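Long-range contacts in methanol--corrinoid protein co-methyltransferase (Methanosarcina barkeri, PDB 2I2X), which transfers the methyl group of methanol to the cob(I)amide carried by its partner corrinoid protein MtaC, a zinc-dependent step of methanogenesis from methanol: residues N13-V21 with A343-R353; D217-M227 with A243-S254. One frame throughout, in Å; residues are numbered along the deposited sequence.

Contact 1 (N13-V21 with A343-R353); sequences NADEMTFGV and ALETKNDKVLR
The carbonyl oxygen of Met17 is gripped side-on by Arg353, whose NE lies 3.1 Å and NH2 2.9 Å from Met17 O. Both nitrogens reach it nearly in the guanidinium plane, and the NH2 bond also lies in the carbonyl plane. The arginine can do this because the bends at chi2 and chi3 (-101° and -108°) turn the guanidinium edge to the loop carbonyls. Two carbonyls thus meet its edge, since Asp15 O also takes a weak bond from NH2. The Asp15 carboxylate, turned 65° from the guanidinium, is met from above its plane by NH1, 3.3 Å from OD1. Its other oxygen, OD2, pairs with Lys350 NZ at 3.2 Å, the lysine running out extended with its CG over one face of the arginine. Without this guanidinium, as with an alanine here, Met17 O would probably lose both donors and Asp15 would keep Lys350 as its one cationic partner in the contact. This N-terminal loop, leading into strand 21-22, crosses the junction between helices 325-345 and 349-361; the first helix ends in a Schellman motif with Lys347, at positive phi, as its C-prime residue. Helix 349-361 also meets its counterpart in the second MtaB subunit, Leu352 on Leu352. Beyond the charged cluster, the hydroxyl of Thr18 donates to Asp349 OD2 in a very short bond of 2.5 Å. Phe19, large and apolar, fills the angle between the two helices: CZ reaches Ala343 CB, which lies at the ring edge, and CE2 comes 3.6 Å from Asp349 CB. Leu344 runs alongside the ring, pointing the other way, with CG against CE2, and its CD2 touches Val21 CG1 at 3.9 Å.

Contact 2 (D217-M227 with A243-S254); sequences DTDCAQANTAM and AVIARAISAPRS. With ZN (zinc ion), chain Q.
Ala243 faces Ala226 where the helices run antiparallel, 8.6 Å between axes at 161°, and a water donates to both Ala243 O and Ala223 O. One turn on, Ala246 CB meets Ala226 CB at 4.0 Å; methyl groups suit so close a packing. Arg247, bent at chi2 and chi3, grips Asn224 OD1 end-on in its guanidinium plane, NH1 at 3.0 Å from above the amide carbonyl plane and NH2 at 2.9 Å within it, the two groups 57° apart, while Ala223 CB covers one face. Ser250 returns its hydroxyl to Arg247 O and lays CB 3.5 Å from Asp219 CB. Arg253 takes two acids differently: NH2 bonds Asp217 OD1 at 3.1 Å, whereas Asp219 OD1 sits over a guanidinium face, a purely ionic pairing. Ser254 OG accepts from Arg253 NH1 and also bonds Glu272. In this TIM barrel, helix 220-230 follows strand 213-216 and carries Cys220, whose SG binds zinc at 2.2 Å along with Glu164 and Cys269. Asn224 ND2 donates to that sulfur and to Cys269 O. Asn224 is thus second-shell; Arg247, salt-bridged to Glu272, fixes its amide's turn and probably keeps ND2 directed at the ligating sulfur.

Contact 2 is wholly buried near the centre of the chain, whereas contact 1 is only partly buried at the periphery, their centres 26 Å apart and no atoms touching. They share no helix or strand, although the segments of contact 2 fall within the long span of chain that contact 1 closes. Both use buried arginines to grip oxygens. At the periphery these are two backbone carbonyls and a carboxylate of an N-terminal loop, and Asp15 and Lys350 are exposed. In the interior, paired helices bring small alanines together, and the guanidinium groups meet acids and an amide beside the zinc. Contact 1 lies away from the annotated sites and touches the second MtaB subunit; contact 2 borders the corrinoid pocket.

Contact 1 (N13-V21 with A343-R353)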
loop_
_atom_site.group_PDB
_atom_site.type_symbol
_atom_site.label_atom_id
_atom_site.label_comp_id
_atom_site.label_asym_id
_atom_site.label_seq_id
_atom_site.Cartn_x
_atom_site.Cartn_y
_atom_site.Cartn_z
ATOM N N ASN A 13 16.037 13.281 30.368
ATOM C CA ASN A 13 16.894 12.285 29.703
ATOM C C ASN A 13 16.078 11.548 28.631
ATOM O O ASN A 13 14.840 11.640 28.630
ATOM C CB ASN A 13 17.470 11.300 30.737
ATOM C CG ASN A 13 16.372 10.522 31.486
ATOM O OD1 ASN A 13 15.610 9.768 30.878
ATOM N ND2 ASN A 13 16.302 10.691 32.802
ATOM N N ALA A 14 16.751 10.791 27.757
ATOM C CA ALA A 14 16.098 10.105 26.614
ATOM C C ALA A 14 15.033 9.103 27.027
ATOM O O ALA A 14 14.043 8.920 26.332
ATOM C CB ALA A 14 17.143 9.422 25.699
ATOM N N ASP A 15 15.235 8.469 28.173
ATOM C CA ASP A 15 14.348 7.407 28.625
ATOM C C ASP A 15 12.959 7.881 29.023
ATOM O O ASP A 15 12.059 7.052 29.211
ATOM C CB ASP A 15 14.973 6.591 29.761
ATOM C CG ASP A 15 14.138 5.377 30.110
ATOM O OD1 ASP A 15 14.144 4.414 29.326
ATOM O OD2 ASP A 15 13.446 5.397 31.151
ATOM N N GLU A 16 12.780 9.193 29.131
ATOM C CA GLU A 16 11.479 9.783 29.460
ATOM C C GLU A 16 10.605 9.900 28.208
ATOM O O GLU A 16 9.366 10.094 28.300
ATOM C CB GLU A 16 11.653 11.204 30.046
ATOM C CG GLU A 16 11.776 11.297 31.561
ATOM C CD GLU A 16 12.100 12.719 32.098
ATOM O OE1 GLU A 16 12.174 13.719 31.320
ATOM O OE2 GLU A 16 12.289 12.824 33.345
ATOM N N MET A 17 11.251 9.847 27.044
ATOM C CA MET A 17 10.543 9.935 25.776
ATOM C C MET A 17 9.819 8.619 25.399
ATOM O O MET A 17 10.330 7.497 25.603
ATOM C CB MET A 17 11.499 10.355 24.675
ATOM C CG MET A 17 12.141 11.745 24.908
ATOM S SD MET A 17 13.333 12.146 23.619
ATOM C CE MET A 17 12.170 12.708 22.406
ATOM N N THR A 18 8.622 8.783 24.858
ATOM C CA THR A 18 7.843 7.667 24.425
ATOM C C THR A 18 6.916 8.118 23.297
ATOM O O THR A 18 6.817 9.329 22.997
ATOM C CB THR A 18 7.077 7.004 25.611
ATOM O OG1 THR A 18 6.787 5.649 25.279
ATOM C CG2 THR A 18 5.765 7.725 25.942
ATOM N N PHE A 19 6.239 7.146 22.671
ATOM C CA PHE A 19 5.288 7.475 21.620
ATOM C C PHE A 19 3.885 7.826 22.172
ATOM O O PHE A 19 3.524 7.394 23.275
ATOM C CB PHE A 19 5.261 6.380 20.565
ATOM C CG PHE A 19 5.057 4.967 21.117
ATOM C CD1 PHE A 19 6.023 3.992 20.918
ATOM C CD2 PHE A 19 3.875 4.613 21.757
ATOM C CE1 PHE A 19 5.828 2.668 21.385
ATOM C CE2 PHE A 19 3.675 3.329 22.226
ATOM C CZ PHE A 19 4.652 2.331 22.041
ATOM N N GLY A 20 3.131 8.646 21.442
ATOM C CA GLY A 20 1.780 9.042 21.841
ATOM C C GLY A 20 1.674 9.960 23.050
ATOM O O GLY A 20 0.565 10.410 23.449
ATOM N N VAL A 21 2.815 10.224 23.672
ATOM C CA VAL A 21 2.813 11.269 24.678
ATOM C C VAL A 21 3.877 12.330 24.486
ATOM O O VAL A 21 5.040 12.069 24.176
ATOM C CB VAL A 21 2.650 10.742 26.200
ATOM C CG1 VAL A 21 2.625 9.243 26.303
ATOM C CG2 VAL A 21 3.633 11.391 27.161
ATOM N N ALA A 343 0.095 -0.838 23.887
ATOM C CA ALA A 343 1.334 -0.758 24.659
ATOM C C ALA A 343 1.189 0.293 25.750
ATOM O O ALA A 343 1.517 0.052 26.926
ATOM C CB ALA A 343 2.512 -0.432 23.748
ATOM N N LEU A 344 0.667 1.446 25.378
ATOM C CA LEU A 344 0.481 2.502 26.346
ATOM C C LEU A 344 -0.498 2.060 27.438
ATOM O O LEU A 344 -0.226 2.185 28.632
ATOM C CB LEU A 344 0.005 3.787 25.662
ATOM C CG LEU A 344 1.054 4.569 24.871
ATOM C CD1 LEU A 344 0.341 5.425 23.808
ATOM C CD2 LEU A 344 1.987 5.473 25.795
ATOM N N GLU A 345 -1.628 1.510 27.022
ATOM C CA GLU A 345 -2.674 1.165 27.952
ATOM C C GLU A 345 -2.203 0.111 28.973
ATOM O O GLU A 345 -2.665 0.074 30.115
ATOM C CB GLU A 345 -3.913 0.715 27.165
ATOM C CG GLU A 345 -4.507 1.863 26.348
ATOM C CD GLU A 345 -4.867 3.088 27.212
ATOM O OE1 GLU A 345 -5.369 2.933 28.356
ATOM O OE2 GLU A 345 -4.684 4.210 26.729
ATOM N N THR A 346 -1.261 -0.716 28.564
ATOM C CA THR A 346 -0.820 -1.795 29.407
ATOM C C THR A 346 0.557 -1.506 29.969
ATOM O O THR A 346 1.170 -2.392 30.556
ATOM C CB THR A 346 -0.804 -3.152 28.639
ATOM O OG1 THR A 346 0.109 -3.083 27.513
ATOM C CG2 THR A 346 -2.222 -3.511 28.187
ATOM N N LYS A 347 1.034 -0.260 29.814
ATOM C CA LYS A 347 2.320 0.153 30.394
ATOM C C LYS A 347 3.471 -0.639 29.759
ATOM O O LYS A 347 4.420 -1.017 30.446
ATOM C CB LYS A 347 2.358 -0.049 31.929
ATOM C CG LYS A 347 1.790 1.097 32.786
ATOM C CD LYS A 347 0.300 1.259 32.675
ATOM C CE LYS A 347 -0.167 2.689 33.071
ATOM N NZ LYS A 347 0.049 3.107 34.528
ATOM N N ASN A 348 3.370 -0.930 28.470
ATOM C CA ASN A 348 4.432 -1.669 27.830
ATOM C C ASN A 348 5.020 -0.845 26.735
ATOM O O ASN A 348 5.794 -1.357 25.934
ATOM C CB ASN A 348 3.950 -3.022 27.278
ATOM C CG ASN A 348 3.708 -4.048 28.368
ATOM O OD1 ASN A 348 2.566 -4.442 28.619
ATOM N ND2 ASN A 348 4.782 -4.508 29.005
ATOM N N ASP A 349 4.664 0.440 26.696
ATOM C CA ASP A 349 5.191 1.321 25.650
ATOM C C ASP A 349 6.732 1.412 25.582
ATOM O O ASP A 349 7.310 1.418 24.482
ATOM C CB ASP A 349 4.557 2.694 25.700
ATOM C CG ASP A 349 4.767 3.388 27.030
ATOM O OD1 ASP A 349 4.200 2.946 28.071
ATOM O OD2 ASP A 349 5.500 4.401 27.015
ATOM N N LYS A 350 7.408 1.442 26.724
ATOM C CA LYS A 350 8.851 1.652 26.671
ATOM C C LYS A 350 9.623 0.512 26.037
ATOM O O LYS A 350 10.577 0.771 25.301
ATOM C CB LYS A 350 9.421 2.051 28.022
ATOM C CG LYS A 350 9.112 3.521 28.356
ATOM C CD LYS A 350 9.744 3.903 29.669
ATOM C CE LYS A 350 9.499 5.352 29.988
ATOM N NZ LYS A 350 10.289 5.641 31.235
ATOM N N VAL A 351 9.197 -0.731 26.280
ATOM C CA VAL A 351 9.868 -1.885 25.696
ATOM C C VAL A 351 9.598 -1.922 24.191
ATOM O O VAL A 351 10.468 -2.281 23.401
ATOM C CB VAL A 351 9.451 -3.243 26.366
ATOM C CG1 VAL A 351 7.983 -3.488 26.200
ATOM C CG2 VAL A 351 10.210 -4.443 25.751
ATOM N N LEU A 352 8.387 -1.544 23.797
ATOM C CA LEU A 352 8.028 -1.563 22.390
ATOM C C LEU A 352 8.797 -0.465 21.692
ATOM O O LEU A 352 9.412 -0.707 20.643
ATOM C CB LEU A 352 6.503 -1.451 22.183
ATOM C CG LEU A 352 6.032 -1.426 20.718
ATOM C CD1 LEU A 352 6.502 -2.680 19.974
ATOM C CD2 LEU A 352 4.534 -1.229 20.612
ATOM N N ARG A 353 8.795 0.732 22.283
ATOM C CA ARG A 353 9.724 1.789 21.869
ATOM C C ARG A 353 11.164 1.261 21.660
ATOM O O ARG A 353 11.720 1.389 20.573
ATOM C CB ARG A 353 9.643 2.956 22.833
ATOM C CG ARG A 353 10.784 4.029 22.767
ATOM C CD ARG A 353 11.719 3.723 23.918
ATOM N NE ARG A 353 11.615 4.696 24.969
ATOM C CZ ARG A 353 12.035 4.546 26.217
ATOM N NH1 ARG A 353 12.579 3.413 26.638
ATOM N NH2 ARG A 353 11.906 5.594 27.041
#

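Contact 2 (D217-M227 with A243-S254)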
loop_
_atom_site.group_PDB
_atom_site.type_symbol
_atom_site.label_atom_id
_atom_site.label_comp_id
_atom_site.label_asym_id
_atom_site.label_seq_id
_atom_site.Cartn_x
_atom_site.Cartn_y
_atom_site.Cartn_z
ATOM N N ASP A 217 7.001 22.710 10.453
ATOM C CA ASP A 217 7.636 22.672 9.116
ATOM C C ASP A 217 8.428 21.357 8.999
ATOM O O ASP A 217 8.249 20.453 9.811
ATOM C CB ASP A 217 8.621 23.856 9.047
ATOM C CG ASP A 217 8.863 24.370 7.639
ATOM O OD1 ASP A 217 9.310 23.611 6.759
ATOM O OD2 ASP A 217 8.650 25.578 7.426
ATOM N N THR A 218 9.321 21.264 8.023
ATOM C CA THR A 218 10.126 20.050 7.771
ATOM C C THR A 218 11.224 20.466 6.884
ATOM O O THR A 218 10.979 21.145 5.870
ATOM C CB THR A 218 9.488 19.117 6.711
ATOM O OG1 THR A 218 8.145 18.860 7.009
ATOM C CG2 THR A 218 10.201 17.840 6.599
ATOM N N ASP A 219 12.401 19.931 7.156
ATOM C CA ASP A 219 13.476 20.135 6.225
ATOM C C ASP A 219 13.455 19.286 4.963
ATOM O O ASP A 219 14.536 18.955 4.436
ATOM C CB ASP A 219 14.815 19.994 6.878
ATOM C CG ASP A 219 15.850 20.826 6.186
ATOM O OD1 ASP A 219 15.518 21.983 5.805
ATOM O OD2 ASP A 219 16.980 20.320 6.008
ATOM N N CYS A 220 12.259 18.950 4.477
ATOM C CA CYS A 220 12.098 18.093 3.304
ATOM C C CYS A 220 12.938 18.522 2.108
ATOM O O CYS A 220 13.583 17.703 1.459
ATOM C CB CYS A 220 10.655 18.074 2.853
ATOM S SG CYS A 220 10.256 16.504 1.961
ATOM N N ALA A 221 12.934 19.828 1.848
ATOM C CA ALA A 221 13.581 20.400 0.678
ATOM C C ALA A 221 15.100 20.248 0.715
ATOM O O ALA A 221 15.751 20.423 -0.311
ATOM C CB ALA A 221 13.164 21.859 0.492
ATOM N N GLN A 222 15.654 19.892 1.869
ATOM C CA GLN A 222 17.114 19.763 2.019
ATOM C C GLN A 222 17.461 18.397 2.584
ATOM O O GLN A 222 17.874 17.538 1.830
ATOM C CB GLN A 222 17.726 20.903 2.885
ATOM C CG GLN A 222 17.535 22.340 2.313
ATOM C CD GLN A 222 17.751 23.438 3.368
ATOM O OE1 GLN A 222 17.335 23.303 4.517
ATOM N NE2 GLN A 222 18.405 24.518 2.972
ATOM N N ALA A 223 17.291 18.183 3.887
ATOM C CA ALA A 223 17.531 16.854 4.448
ATOM C C ALA A 223 16.862 15.629 3.693
ATOM O O ALA A 223 17.572 14.638 3.427
ATOM C CB ALA A 223 17.246 16.824 5.949
ATOM N N ASN A 224 15.574 15.694 3.309
ATOM C CA ASN A 224 15.016 14.533 2.593
ATOM C C ASN A 224 15.629 14.356 1.205
ATOM O O ASN A 224 15.859 13.214 0.780
ATOM C CB ASN A 224 13.458 14.415 2.592
ATOM C CG ASN A 224 12.860 14.180 4.022
ATOM O OD1 ASN A 224 13.541 13.647 4.951
ATOM N ND2 ASN A 224 11.580 14.600 4.204
ATOM N N THR A 225 15.919 15.471 0.517
ATOM C CA THR A 225 16.613 15.411 -0.766
ATOM C C THR A 225 17.951 14.681 -0.599
ATOM O O THR A 225 18.292 13.785 -1.390
ATOM C CB THR A 225 16.819 16.795 -1.457
ATOM O OG1 THR A 225 15.556 17.443 -1.709
ATOM C CG2 THR A 225 17.551 16.608 -2.822
ATOM N N ALA A 226 18.683 15.017 0.450
ATOM C CA ALA A 226 19.935 14.316 0.686
ATOM C C ALA A 226 19.684 12.811 0.886
ATOM O O ALA A 226 20.423 11.979 0.363
ATOM C CB ALA A 226 20.671 14.919 1.857
ATOM N N MET A 227 18.633 12.457 1.620
ATOM C CA MET A 227 18.332 11.058 1.907
ATOM C C MET A 227 17.903 10.301 0.654
ATOM O O MET A 227 18.269 9.143 0.464
ATOM C CB MET A 227 17.231 10.957 2.974
ATOM C CG MET A 227 16.761 9.522 3.256
ATOM S SD MET A 227 15.618 9.397 4.642
ATOM C CE MET A 227 14.087 9.791 3.819
ATOM N N ALA A 243 24.516 12.051 4.311
ATOM C CA ALA A 243 23.083 12.211 4.487
ATOM C C ALA A 243 22.706 12.439 5.970
ATOM O O ALA A 243 21.898 13.308 6.299
ATOM C CB ALA A 243 22.351 10.983 3.919
ATOM N N VAL A 244 23.288 11.650 6.859
ATOM C CA VAL A 244 22.980 11.790 8.267
ATOM C C VAL A 244 23.464 13.148 8.817
ATOM O O VAL A 244 22.777 13.760 9.645
ATOM C CB VAL A 244 23.490 10.575 9.114
ATOM C CG1 VAL A 244 25.017 10.472 9.128
ATOM C CG2 VAL A 244 22.958 10.648 10.503
ATOM N N ILE A 245 24.621 13.634 8.336
ATOM C CA ILE A 245 25.086 14.958 8.734
ATOM C C ILE A 245 24.048 16.001 8.332
ATOM O O ILE A 245 23.608 16.803 9.173
ATOM C CB ILE A 245 26.459 15.279 8.164
ATOM C CG1 ILE A 245 27.513 14.352 8.778
ATOM C CG2 ILE A 245 26.847 16.734 8.470
ATOM C CD1 ILE A 245 28.831 14.412 8.070
ATOM N N ALA A 246 23.627 15.978 7.066
ATOM C CA ALA A 246 22.553 16.874 6.612
ATOM C C ALA A 246 21.352 16.786 7.552
ATOM O O ALA A 246 20.785 17.814 7.902
ATOM C CB ALA A 246 22.142 16.602 5.160
ATOM N N ARG A 247 21.015 15.578 8.008
ATOM C CA ARG A 247 19.907 15.405 8.951
ATOM C C ARG A 247 20.117 16.078 10.296
ATOM O O ARG A 247 19.197 16.707 10.838
ATOM C CB ARG A 247 19.596 13.932 9.191
ATOM C CG ARG A 247 18.383 13.728 10.076
ATOM C CD ARG A 247 17.089 14.065 9.355
ATOM N NE ARG A 247 16.856 13.160 8.220
ATOM C CZ ARG A 247 15.931 13.346 7.278
ATOM N NH1 ARG A 247 15.119 14.401 7.345
ATOM N NH2 ARG A 247 15.825 12.473 6.272
ATOM N N ALA A 248 21.310 15.919 10.842
ATOM C CA ALA A 248 21.651 16.518 12.111
ATOM C C ALA A 248 21.505 18.047 12.079
ATOM O O ALA A 248 20.936 18.634 12.986
ATOM C CB ALA A 248 23.062 16.104 12.512
ATOM N N ILE A 249 21.989 18.677 11.012
ATOM C CA ILE A 249 21.889 20.144 10.818
ATOM C C ILE A 249 20.441 20.619 10.651
ATOM O O ILE A 249 20.116 21.787 10.973
ATOM C CB ILE A 249 22.746 20.585 9.577
ATOM C CG1 ILE A 249 24.161 19.983 9.706
ATOM C CG2 ILE A 249 22.740 22.102 9.395
ATOM C CD1 ILE A 249 25.241 20.494 8.709
ATOM N N SER A 250 19.570 19.722 10.154
ATOM C CA SER A 250 18.186 20.110 9.852
ATOM C C SER A 250 17.450 20.290 11.146
ATOM O O SER A 250 16.504 21.078 11.229
ATOM C CB SER A 250 17.471 19.068 8.993
ATOM O OG SER A 250 17.229 17.867 9.727
ATOM N N ALA A 251 17.897 19.563 12.169
ATOM C CA ALA A 251 17.248 19.624 13.485
ATOM C C ALA A 251 17.115 21.067 14.045
ATOM O O ALA A 251 16.000 21.498 14.335
ATOM C CB ALA A 251 17.939 18.690 14.480
ATOM N N PRO A 252 18.237 21.810 14.208
ATOM C CA PRO A 252 18.061 23.228 14.660
ATOM C C PRO A 252 17.407 24.154 13.636
ATOM O O PRO A 252 16.762 25.129 14.018
ATOM C CB PRO A 252 19.483 23.697 15.003
ATOM C CG PRO A 252 20.389 22.752 14.266
ATOM C CD PRO A 252 19.657 21.432 14.064
ATOM N N ARG A 253 17.551 23.868 12.347
ATOM C CA ARG A 253 16.758 24.602 11.367
ATOM C C ARG A 253 15.248 24.431 11.637
ATOM O O ARG A 253 14.520 25.426 11.754
ATOM C CB ARG A 253 17.108 24.196 9.934
ATOM C CG ARG A 253 16.141 24.777 8.838
ATOM C CD ARG A 253 14.912 23.855 8.616
ATOM N NE ARG A 253 14.129 24.192 7.429
ATOM C CZ ARG A 253 12.873 23.791 7.210
ATOM N NH1 ARG A 253 12.244 23.067 8.120
ATOM N NH2 ARG A 253 12.237 24.153 6.089
ATOM N N SER A 254 14.788 23.179 11.769
ATOM C CA SER A 254 13.358 22.927 11.931
ATOM C C SER A 254 12.881 23.364 13.311
ATOM O O SER A 254 11.736 23.771 13.473
ATOM C CB SER A 254 13.013 21.463 11.648
ATOM O OG SER A 254 13.243 21.152 10.268
HETATM ZN ZN ZN Q . 8.098 16.528 2.504
HETATM O O HOH W 1 9.487 22.484 11.866
HETATM O O HOH W 2 19.301 13.457 5.518
#